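Side-chain contacts in Rab GDP dissociation inhibitor alpha (Naegleria fowleri, PDB 6C87), which probably binds GDP-loaded, prenylated Rab GTPases, slows release of their nucleotide and carries them between membranes and cytosol: residues Gly21-Val26 against Ala425-Asp430; Ser327-Phe332 against Thr418-Ser423; Glu61-Gln66 against Ile82-Lys87; Cys346-Ser349 against His353-Pro356. All blocks are in the same frame, centred on the assembly; numbering follows the deposited sequence.

Contact 1. Residues Gly21-Val26 against Ala425-Asp430; sequences GLTECV and AVDIVD
In Ile428, CG1 points away from the carbonyl carbon (chi1 -72°) and the chain then runs extended to CD1, which brings that methyl against Val26. Val26 answers with CG1 anti to its backbone N (chi1 174°), and this branch reaches back toward Ile428. CD1 of Ile428 lies 3.7 Å from CB of Val26, the branch point of the valine. CG1 of Val26 touches both ends of the isoleucine and is 3.8 Å from Ile428 CG2. The two side chains meet at about a right angle. Thr23 lies three residues earlier in the same helix. Its methyl CG2 lies 3.9 Å from Ile428 CG1, and the two side chains pass each other in opposite directions. Thr23 is also close in backbone terms: its CA is 6.0 Å from the CA of Ile428. The same methyl of Thr23 is 4.2 Å from OD2 of Asp427, a loose touch. The polar partner of that carboxylate oxygen is the backbone N of Lys413. Phe248 of helix 243-254 and Ile98 of helix 94-102 also pack on Val26. The contact is buried and largely apolar. The short axes pass 9.9 Å apart at a crossing angle of -39°. Gly21 occupies the N-cap position of helix 22-33, which follows strand 15-18 of the parallel sheet. A strand leading through a glycine-containing turn into a helix is typical of Rossmann-like folds, consistent with the family's clan.

Contact 2. Residues Ser327-Phe332 against Thr418-Ser423; sequences SSQIIF and TTHFES
Gln329 and Thr419 make the tight part of this contact. OG1 of Thr419 donates to OE1 of Gln329 over 2.7 Å. The hydroxyl meets the carbonyl oxygen at a C=O...O angle of 118° and stands 27° out of the carbonyl plane. The first torsion of Thr419 sets OG1 between its own backbone N and carbonyl carbon, on the side that faces the glutamine. Gln329 extends from the strand, then bends at chi2 (79°), which turns its amide across the threonine. Both ends of the amide are turned to Thr419, OE1 firmly and NE2 weakly. Gln329 sits on strand 328-332, between strands 111-121 and 343-349 of the large mixed sheet. Thr419 belongs to the loop that leads into helix 422-436, so the pair joins sheet to loop. The NE2 end of the amide is the looser one. NE2 of Gln329 gives only a weak bond to the backbone O of Thr419, at 3.4 Å. The same nitrogen lies at the edge of the His420 ring, 3.9 Å from CD2 and near the ring plane. All three residues are buried, so the contrast is between a firm and a loose end and not with solvent. Tyr234 of strand 234-237 packs on both Gln329 and His420.

Contact 3. Residues Glu61-Gln66 against Ile82-Lys87; sequences EKFRGQ and IDLIPK
Apolar touches carry this contact, and Leu84 receives all of them. CD2 of Leu84 comes to the edge of the Phe63 ring, near the ring plane, and lies 4.2 Å from CE2. The other methyl, CD1, turns to Lys62 and lies 4.0 Å from CE of that lysine. Leu84 thus spreads its two branches over neighbouring residues of one helical turn. The touches between lysine and leucine are made by methylene and methyl groups. The extended chain of Lys62 through chi3 (-177°) carries CE to the leucine; the bend at chi4 (71°) then turns NZ off that line. Within helix 56-64, the aliphatic part of Lys62 also covers Phe63: its CG stands 3.8 Å above one face of the ring, toward the rim. Aromatic neighbours add to this group. Phe391 of strand 389-400 meets the Phe63 ring, with the planes at about 45°, and Tyr393 of the same strand packs on Lys62 and Leu84. Backbone links come from outside the pair. Leu84 has a backbone hydrogen bond with Ala52, next to the short strand 53-54. No hydrogen bond or salt bridge joins the two segments. The chemistry implies that helix 56-64 meets the 82-87 segment through weak, non-directional contacts, with Lys62 exposed and Leu84 buried.

Contact 4. Residues Cys346-Ser349 against His353-Pro356; sequences CVTS and HVAP
The His353 imidazole, at the start of the 353-356 segment that packs on Thr348 and Ser349, meets the ring of Tyr239, outside the two segments; their planes lie at about 20° to each other. Across the contact itself the imidazole does not touch the strand, and the work is done by Thr348, Ser349 and Val354. The segments are the end of strand 343-349 and the loop that turns back toward strand 360-367, in the large mixed sheet of the GDI fold. This loop joins two antiparallel neighbours, as in a beta hairpin with a long connection. The backbone N of Val354 makes a weak bond to O of Ser349, 3.4 Å long but straight at 169°. The side chain of Val354 then folds over the strand end. Its chi1 (-59°) puts CG2 between its backbone N and carbonyl carbon, and this methyl faces the strand. It meets Ser349 O at 3.4 Å and crosses Thr348 at about a right angle. Ala355 adds a looser touch, with CB 4.2 Å from C of Ser349. The CB of Ser349 points away from the loop, and its OG hydrogen-bonds the backbone O of Lys326. CG2 of Val354 lies 3.3 Å from OG1 of Thr348.

Overall arrangement
Contact 1 joins the first and last parts of the fold, and the other three lie within the long loop it closes. Contact 3 closes before contact 2 opens, and contact 4 is nested inside contact 2. Contacts 1 and 2 share helix 422-436; their centres are about 17 Å apart, and Leu22 packs on Phe421. Contacts 2 and 4 use neighbouring strands, 328-332 and 343-349, of the mixed sheet, with centres about 15 Å apart. Contacts 3 and 4 meet through Pro86 and Cys346, and Lys87 reaches Thr418 of contact 2. The late helix and its preceding loop thus link the Rossmann-like part to the mixed sheet.

Contact 1. Residues Gly21-Val26 against Ala425-Asp430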
loop_
_atom_site.group_PDB
_atom_site.type_symbol
_atom_site.label_atom_id
_atom_site.label_comp_id
_atom_site.label_asym_id
_atom_site.label_seq_id
_atom_site.Cartn_x
_atom_site.Cartn_y
_atom_site.Cartn_z
ATOM N N GLY A 21 3.694 -18.868 24.332
ATOM C CA GLY A 21 3.199 -17.538 24.620
ATOM C C GLY A 21 2.398 -17.005 23.450
ATOM O O GLY A 21 2.501 -17.496 22.322
ATOM N N LEU A 22 1.596 -15.974 23.707
ATOM C CA LEU A 22 0.674 -15.519 22.668
ATOM C C LEU A 22 1.417 -15.100 21.408
ATOM O O LEU A 22 0.984 -15.418 20.296
ATOM C CB LEU A 22 -0.202 -14.373 23.174
ATOM C CG LEU A 22 -1.202 -13.886 22.117
ATOM C CD1 LEU A 22 -2.087 -15.019 21.622
ATOM C CD2 LEU A 22 -2.053 -12.740 22.633
ATOM N N THR A 23 2.544 -14.400 21.564
ATOM C CA THR A 23 3.291 -13.930 20.403
ATOM C C THR A 23 3.662 -15.078 19.473
ATOM O O THR A 23 3.479 -14.988 18.252
ATOM C CB THR A 23 4.543 -13.183 20.855
ATOM O OG1 THR A 23 4.153 -11.991 21.550
ATOM C CG2 THR A 23 5.403 -12.805 19.643
ATOM N N GLU A 24 4.183 -16.170 20.034
ATOM C CA GLU A 24 4.548 -17.315 19.204
ATOM C C GLU A 24 3.317 -17.964 18.578
ATOM O O GLU A 24 3.341 -18.348 17.402
ATOM C CB GLU A 24 5.338 -18.329 20.034
ATOM C CG GLU A 24 6.815 -17.989 20.256
ATOM C CD GLU A 24 7.048 -16.766 21.143
ATOM O OE1 GLU A 24 6.303 -16.571 22.130
ATOM O OE2 GLU A 24 7.996 -16.004 20.852
ATOM N N CYS A 25 2.225 -18.071 19.338
ATOM C CA CYS A 25 1.008 -18.677 18.809
ATOM C C CYS A 25 0.470 -17.896 17.613
ATOM O O CYS A 25 -0.008 -18.491 16.642
ATOM C CB CYS A 25 -0.048 -18.775 19.912
ATOM S SG CYS A 25 0.311 -19.999 21.213
ATOM N N VAL A 26 0.524 -16.561 17.674
ATOM C CA VAL A 26 0.013 -15.731 16.588
ATOM C C VAL A 26 0.927 -15.808 15.370
ATOM O O VAL A 26 0.456 -15.875 14.227
ATOM C CB VAL A 26 -0.164 -14.280 17.065
ATOM C CG1 VAL A 26 -0.565 -13.384 15.895
ATOM C CG2 VAL A 26 -1.210 -14.216 18.169
ATOM N N ALA A 425 1.273 -6.636 20.046
ATOM C CA ALA A 425 0.900 -6.655 18.630
ATOM C C ALA A 425 1.979 -6.025 17.757
ATOM O O ALA A 425 2.258 -6.518 16.654
ATOM C CB ALA A 425 -0.437 -5.941 18.423
ATOM N N VAL A 426 2.591 -4.932 18.227
ATOM C CA VAL A 426 3.694 -4.319 17.490
ATOM C C VAL A 426 4.848 -5.309 17.345
ATOM O O VAL A 426 5.496 -5.381 16.292
ATOM C CB VAL A 426 4.131 -3.005 18.175
ATOM C CG1 VAL A 426 5.450 -2.511 17.629
ATOM C CG2 VAL A 426 3.066 -1.929 17.985
ATOM N N ASP A 427 5.115 -6.100 18.392
ATOM C CA ASP A 427 6.162 -7.116 18.299
ATOM C C ASP A 427 5.807 -8.202 17.283
ATOM O O ASP A 427 6.673 -8.645 16.520
ATOM C CB ASP A 427 6.425 -7.739 19.670
ATOM C CG ASP A 427 7.718 -8.536 19.710
ATOM O OD1 ASP A 427 8.638 -8.205 18.933
ATOM O OD2 ASP A 427 7.821 -9.487 20.518
ATOM N N ILE A 428 4.542 -8.640 17.253
ATOM C CA ILE A 428 4.130 -9.668 16.292
ATOM C C ILE A 428 4.308 -9.168 14.865
ATOM O O ILE A 428 4.874 -9.862 14.011
ATOM C CB ILE A 428 2.673 -10.092 16.543
ATOM C CG1 ILE A 428 2.556 -10.929 17.818
ATOM C CG2 ILE A 428 2.135 -10.832 15.336
ATOM C CD1 ILE A 428 1.127 -11.082 18.305
ATOM N N VAL A 429 3.819 -7.953 14.589
ATOM C CA VAL A 429 3.933 -7.375 13.252
ATOM C C VAL A 429 5.390 -7.249 12.851
ATOM O O VAL A 429 5.769 -7.563 11.715
ATOM C CB VAL A 429 3.237 -6.005 13.197
ATOM C CG1 VAL A 429 3.589 -5.303 11.886
ATOM C CG2 VAL A 429 1.735 -6.169 13.347
ATOM N N ASP A 430 6.226 -6.772 13.772
ATOM C CA ASP A 430 7.637 -6.620 13.464
ATOM C C ASP A 430 8.273 -7.972 13.168
ATOM O O ASP A 430 9.011 -8.119 12.186
ATOM C CB ASP A 430 8.348 -5.899 14.605
ATOM C CG ASP A 430 9.815 -5.711 14.333
ATOM O OD1 ASP A 430 10.146 -5.156 13.256
ATOM O OD2 ASP A 430 10.626 -6.083 15.203
#

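Contact 2. Residues Ser327-Phe332 against Thr418-Ser423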
loop_
_atom_site.group_PDB
_atom_site.type_symbol
_atom_site.label_atom_id
_atom_site.label_comp_id
_atom_site.label_asym_id
_atom_site.label_seq_id
_atom_site.Cartn_x
_atom_site.Cartn_y
_atom_site.Cartn_z
ATOM N N SER A 327 -15.110 -5.950 36.403
ATOM C CA SER A 327 -13.876 -6.017 35.632
ATOM C C SER A 327 -13.483 -4.585 35.308
ATOM O O SER A 327 -14.353 -3.730 35.117
ATOM C CB SER A 327 -14.031 -6.838 34.342
ATOM O OG SER A 327 -15.064 -6.340 33.496
ATOM N N SER A 328 -12.177 -4.317 35.263
ATOM C CA SER A 328 -11.777 -2.924 35.141
ATOM C C SER A 328 -10.328 -2.800 34.695
ATOM O O SER A 328 -9.470 -3.599 35.076
ATOM C CB SER A 328 -11.978 -2.177 36.463
ATOM O OG SER A 328 -11.869 -0.784 36.264
ATOM N N GLN A 329 -10.078 -1.764 33.898
ATOM C CA GLN A 329 -8.741 -1.266 33.601
ATOM C C GLN A 329 -8.459 -0.071 34.509
ATOM O O GLN A 329 -9.295 0.834 34.620
ATOM C CB GLN A 329 -8.641 -0.850 32.131
ATOM C CG GLN A 329 -7.299 -0.260 31.723
ATOM C CD GLN A 329 -6.239 -1.321 31.486
ATOM O OE1 GLN A 329 -5.768 -1.966 32.422
ATOM N NE2 GLN A 329 -5.839 -1.487 30.226
ATOM N N ILE A 330 -7.286 -0.062 35.150
ATOM C CA ILE A 330 -6.876 1.018 36.049
ATOM C C ILE A 330 -5.445 1.420 35.719
ATOM O O ILE A 330 -4.527 0.604 35.855
ATOM C CB ILE A 330 -6.974 0.603 37.526
ATOM C CG1 ILE A 330 -8.273 -0.167 37.792
ATOM C CG2 ILE A 330 -6.889 1.841 38.418
ATOM C CD1 ILE A 330 -8.393 -0.685 39.189
ATOM N N ILE A 331 -5.251 2.681 35.322
ATOM C CA ILE A 331 -3.942 3.217 34.943
ATOM C C ILE A 331 -3.401 4.119 36.047
ATOM O O ILE A 331 -4.132 4.953 36.596
ATOM C CB ILE A 331 -4.022 3.975 33.606
ATOM C CG1 ILE A 331 -4.664 3.088 32.541
ATOM C CG2 ILE A 331 -2.642 4.437 33.162
ATOM C CD1 ILE A 331 -3.923 1.790 32.341
ATOM N N PHE A 332 -2.119 3.947 36.379
ATOM C CA PHE A 332 -1.411 4.782 37.349
ATOM C C PHE A 332 -0.272 5.501 36.635
ATOM O O PHE A 332 0.842 4.964 36.537
ATOM C CB PHE A 332 -0.891 3.938 38.513
ATOM C CG PHE A 332 -1.979 3.332 39.347
ATOM C CD1 PHE A 332 -2.653 2.202 38.912
ATOM C CD2 PHE A 332 -2.336 3.890 40.565
ATOM C CE1 PHE A 332 -3.670 1.638 39.672
ATOM C CE2 PHE A 332 -3.351 3.326 41.329
ATOM C CZ PHE A 332 -4.018 2.197 40.878
ATOM N N THR A 418 2.505 -3.370 30.740
ATOM C CA THR A 418 1.197 -2.846 30.371
ATOM C C THR A 418 0.138 -3.941 30.407
ATOM O O THR A 418 0.405 -5.114 30.121
ATOM C CB THR A 418 1.234 -2.214 28.974
ATOM O OG1 THR A 418 1.399 -3.235 27.977
ATOM C CG2 THR A 418 2.389 -1.222 28.872
ATOM N N THR A 419 -1.083 -3.536 30.758
ATOM C CA THR A 419 -2.242 -4.418 30.778
ATOM C C THR A 419 -3.112 -4.241 29.534
ATOM O O THR A 419 -4.332 -4.424 29.591
ATOM C CB THR A 419 -3.064 -4.187 32.048
ATOM O OG1 THR A 419 -3.250 -2.780 32.249
ATOM C CG2 THR A 419 -2.345 -4.756 33.247
ATOM N N HIS A 420 -2.505 -3.864 28.412
ATOM C CA HIS A 420 -3.155 -3.913 27.111
ATOM C C HIS A 420 -2.138 -4.448 26.107
ATOM O O HIS A 420 -0.941 -4.529 26.395
ATOM C CB HIS A 420 -3.732 -2.549 26.704
ATOM C CG HIS A 420 -2.829 -1.390 26.983
ATOM N ND1 HIS A 420 -1.784 -1.043 26.153
ATOM C CD2 HIS A 420 -2.820 -0.489 27.996
ATOM C CE1 HIS A 420 -1.174 0.023 26.640
ATOM N NE2 HIS A 420 -1.780 0.377 27.759
ATOM N N PHE A 421 -2.619 -4.835 24.925
ATOM C CA PHE A 421 -1.839 -5.702 24.045
ATOM C C PHE A 421 -1.118 -4.997 22.902
ATOM O O PHE A 421 -0.510 -5.689 22.079
ATOM C CB PHE A 421 -2.739 -6.798 23.462
ATOM C CG PHE A 421 -2.718 -8.087 24.238
ATOM C CD1 PHE A 421 -1.579 -8.885 24.257
ATOM C CD2 PHE A 421 -3.839 -8.513 24.934
ATOM C CE1 PHE A 421 -1.554 -10.087 24.966
ATOM C CE2 PHE A 421 -3.828 -9.720 25.639
ATOM C CZ PHE A 421 -2.677 -10.505 25.659
ATOM N N GLU A 422 -1.145 -3.660 22.828
ATOM C CA GLU A 422 -0.581 -2.968 21.664
ATOM C C GLU A 422 0.899 -3.293 21.458
ATOM O O GLU A 422 1.339 -3.568 20.335
ATOM C CB GLU A 422 -0.749 -1.461 21.792
ATOM C CG GLU A 422 -0.637 -0.774 20.458
ATOM C CD GLU A 422 -0.531 0.722 20.582
ATOM O OE1 GLU A 422 -0.346 1.386 19.541
ATOM O OE2 GLU A 422 -0.621 1.227 21.720
ATOM N N SER A 423 1.693 -3.239 22.526
ATOM C CA SER A 423 3.119 -3.486 22.361
ATOM C C SER A 423 3.382 -4.939 21.969
ATOM O O SER A 423 4.318 -5.222 21.209
ATOM C CB SER A 423 3.866 -3.079 23.635
ATOM O OG SER A 423 3.583 -3.944 24.714
#

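Contact 3. Residues Glu61-Gln66 against Ile82-Lys87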
loop_
_atom_site.group_PDB
_atom_site.type_symbol
_atom_site.label_atom_id
_atom_site.label_comp_id
_atom_site.label_asym_id
_atom_site.label_seq_id
_atom_site.Cartn_x
_atom_site.Cartn_y
_atom_site.Cartn_z
ATOM N N GLU A 61 1.036 -24.174 44.459
ATOM C CA GLU A 61 2.262 -24.937 44.229
ATOM C C GLU A 61 3.379 -24.026 43.728
ATOM O O GLU A 61 4.510 -24.085 44.221
ATOM C CB GLU A 61 2.015 -26.088 43.252
ATOM N N LYS A 62 3.058 -23.117 42.805
ATOM C CA LYS A 62 4.089 -22.266 42.220
ATOM C C LYS A 62 4.633 -21.258 43.230
ATOM O O LYS A 62 5.846 -21.034 43.291
ATOM C CB LYS A 62 3.537 -21.556 40.980
ATOM C CG LYS A 62 4.504 -20.584 40.311
ATOM C CD LYS A 62 3.948 -20.050 39.002
ATOM C CE LYS A 62 4.937 -19.133 38.288
ATOM N NZ LYS A 62 6.104 -19.862 37.731
ATOM N N PHE A 63 3.762 -20.632 44.026
ATOM C CA PHE A 63 4.175 -19.509 44.861
ATOM C C PHE A 63 4.325 -19.841 46.339
ATOM O O PHE A 63 4.824 -18.995 47.088
ATOM C CB PHE A 63 3.195 -18.349 44.702
ATOM C CG PHE A 63 3.224 -17.738 43.343
ATOM C CD1 PHE A 63 4.211 -16.820 43.011
ATOM C CD2 PHE A 63 2.292 -18.106 42.379
ATOM C CE1 PHE A 63 4.260 -16.256 41.743
ATOM C CE2 PHE A 63 2.332 -17.547 41.110
ATOM C CZ PHE A 63 3.319 -16.619 40.792
ATOM N N ARG A 64 3.894 -21.022 46.790
ATOM C CA ARG A 64 3.958 -21.315 48.217
ATOM C C ARG A 64 4.711 -22.601 48.533
ATOM O O ARG A 64 5.275 -22.726 49.626
ATOM C CB ARG A 64 2.548 -21.377 48.810
ATOM C CG ARG A 64 1.762 -20.097 48.622
ATOM C CD ARG A 64 2.205 -19.007 49.594
ATOM N NE ARG A 64 1.115 -18.072 49.836
ATOM C CZ ARG A 64 1.022 -16.899 49.223
ATOM N NH1 ARG A 64 1.968 -16.531 48.366
ATOM N NH2 ARG A 64 -0.000 -16.091 49.469
ATOM N N GLY A 65 4.738 -23.550 47.612
ATOM C CA GLY A 65 5.421 -24.809 47.847
ATOM C C GLY A 65 4.658 -26.016 47.329
ATOM O O GLY A 65 3.461 -25.965 47.045
ATOM N N GLN A 66 5.386 -27.130 47.189
ATOM C CA GLN A 66 4.783 -28.382 46.744
ATOM C C GLN A 66 3.711 -28.874 47.707
ATOM O O GLN A 66 2.741 -29.509 47.280
ATOM C CB GLN A 66 5.869 -29.450 46.577
ATOM N N ILE A 82 -6.242 -18.199 36.252
ATOM C CA ILE A 82 -5.445 -17.017 36.552
ATOM C C ILE A 82 -4.356 -16.878 35.494
ATOM O O ILE A 82 -3.408 -17.667 35.451
ATOM C CB ILE A 82 -4.849 -17.088 37.963
ATOM C CG1 ILE A 82 -5.965 -17.084 39.010
ATOM C CG2 ILE A 82 -3.900 -15.929 38.189
ATOM C CD1 ILE A 82 -5.517 -17.481 40.401
ATOM N N ASP A 83 -4.495 -15.867 34.639
ATOM C CA ASP A 83 -3.464 -15.532 33.666
ATOM C C ASP A 83 -2.332 -14.808 34.381
ATOM O O ASP A 83 -2.541 -13.736 34.959
ATOM C CB ASP A 83 -4.055 -14.654 32.565
ATOM C CG ASP A 83 -5.107 -15.374 31.748
ATOM O OD1 ASP A 83 -4.910 -16.566 31.422
ATOM O OD2 ASP A 83 -6.140 -14.746 31.444
ATOM N N LEU A 84 -1.131 -15.386 34.337
ATOM C CA LEU A 84 -0.001 -14.790 35.047
ATOM C C LEU A 84 0.413 -13.456 34.440
ATOM O O LEU A 84 0.987 -12.611 35.140
ATOM C CB LEU A 84 1.170 -15.760 35.066
ATOM C CG LEU A 84 0.934 -17.044 35.864
ATOM C CD1 LEU A 84 2.116 -17.998 35.716
ATOM C CD2 LEU A 84 0.709 -16.692 37.312
ATOM N N ILE A 85 0.148 -13.251 33.153
ATOM C CA ILE A 85 0.424 -11.971 32.503
ATOM C C ILE A 85 -0.848 -11.488 31.814
ATOM O O ILE A 85 -1.008 -11.651 30.595
ATOM C CB ILE A 85 1.607 -12.082 31.530
ATOM C CG1 ILE A 85 2.838 -12.633 32.265
ATOM C CG2 ILE A 85 1.903 -10.718 30.923
ATOM C CD1 ILE A 85 4.096 -12.780 31.408
ATOM N N PRO A 86 -1.780 -10.893 32.550
ATOM C CA PRO A 86 -3.061 -10.505 31.949
ATOM C C PRO A 86 -2.978 -9.174 31.216
ATOM O O PRO A 86 -2.368 -8.210 31.691
ATOM C CB PRO A 86 -3.984 -10.397 33.165
ATOM C CG PRO A 86 -3.055 -9.930 34.247
ATOM C CD PRO A 86 -1.741 -10.618 33.995
ATOM N N LYS A 87 -3.620 -9.123 30.048
ATOM C CA LYS A 87 -3.700 -7.904 29.254
ATOM C C LYS A 87 -5.070 -7.830 28.594
ATOM O O LYS A 87 -5.633 -8.850 28.185
ATOM C CB LYS A 87 -2.599 -7.836 28.178
ATOM C CG LYS A 87 -1.168 -7.751 28.704
ATOM C CD LYS A 87 -0.160 -7.986 27.568
ATOM C CE LYS A 87 1.295 -7.861 28.034
ATOM N NZ LYS A 87 1.782 -6.447 28.088
#

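Contact 4. Residues Cys346-Ser349 against His353-Pro356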
loop_
_atom_site.group_PDB
_atom_site.type_symbol
_atom_site.label_atom_id
_atom_site.label_comp_id
_atom_site.label_asym_id
_atom_site.label_seq_id
_atom_site.Cartn_x
_atom_site.Cartn_y
_atom_site.Cartn_z
ATOM N N CYS A 346 -5.217 -4.405 36.257
ATOM C CA CYS A 346 -6.420 -4.897 35.606
ATOM C C CYS A 346 -7.146 -5.841 36.550
ATOM O O CYS A 346 -6.517 -6.606 37.290
ATOM C CB CYS A 346 -6.107 -5.613 34.291
ATOM S SG CYS A 346 -5.198 -7.134 34.495
ATOM N N VAL A 347 -8.470 -5.759 36.536
ATOM C CA VAL A 347 -9.315 -6.530 37.432
ATOM C C VAL A 347 -10.249 -7.370 36.581
ATOM O O VAL A 347 -10.893 -6.852 35.665
ATOM C CB VAL A 347 -10.110 -5.622 38.384
ATOM C CG1 VAL A 347 -10.893 -6.472 39.378
ATOM C CG2 VAL A 347 -9.173 -4.648 39.085
ATOM N N THR A 348 -10.294 -8.664 36.861
ATOM C CA THR A 348 -11.239 -9.579 36.246
ATOM C C THR A 348 -11.871 -10.402 37.354
ATOM O O THR A 348 -11.416 -10.373 38.499
ATOM C CB THR A 348 -10.561 -10.481 35.206
ATOM O OG1 THR A 348 -9.481 -11.183 35.826
ATOM C CG2 THR A 348 -10.021 -9.646 34.056
ATOM N N SER A 349 -12.940 -11.121 37.022
ATOM C CA SER A 349 -13.694 -11.807 38.061
ATOM C C SER A 349 -14.500 -12.954 37.452
ATOM O O SER A 349 -14.223 -13.406 36.333
ATOM C CB SER A 349 -14.617 -10.814 38.783
ATOM O OG SER A 349 -15.619 -10.355 37.890
ATOM N N HIS A 353 -15.304 -15.631 33.950
ATOM C CA HIS A 353 -15.069 -17.020 34.347
ATOM C C HIS A 353 -13.587 -17.301 34.578
ATOM O O HIS A 353 -13.049 -18.321 34.143
ATOM C CB HIS A 353 -15.645 -18.006 33.336
ATOM C CG HIS A 353 -17.131 -18.105 33.387
ATOM N ND1 HIS A 353 -17.949 -17.485 32.470
ATOM C CD2 HIS A 353 -17.950 -18.699 34.284
ATOM C CE1 HIS A 353 -19.211 -17.727 32.778
ATOM N NE2 HIS A 353 -19.239 -18.454 33.880
ATOM N N VAL A 354 -12.914 -16.371 35.248
ATOM C CA VAL A 354 -11.549 -16.592 35.709
ATOM C C VAL A 354 -11.456 -16.748 37.224
ATOM O O VAL A 354 -10.368 -17.065 37.733
ATOM C CB VAL A 354 -10.599 -15.486 35.204
ATOM C CG1 VAL A 354 -10.627 -15.456 33.676
ATOM C CG2 VAL A 354 -10.995 -14.116 35.777
ATOM N N ALA A 355 -12.547 -16.541 37.956
ATOM C CA ALA A 355 -12.546 -16.662 39.404
ATOM C C ALA A 355 -13.906 -17.168 39.839
ATOM O O ALA A 355 -14.899 -16.972 39.128
ATOM C CB ALA A 355 -12.231 -15.320 40.076
ATOM N N PRO A 356 -14.003 -17.778 41.018
ATOM C CA PRO A 356 -15.309 -18.221 41.518
ATOM C C PRO A 356 -16.240 -17.039 41.728
ATOM O O PRO A 356 -15.840 -15.875 41.688
ATOM C CB PRO A 356 -14.991 -18.910 42.854
ATOM C CG PRO A 356 -13.527 -19.116 42.874
ATOM C CD PRO A 356 -12.904 -18.139 41.928
#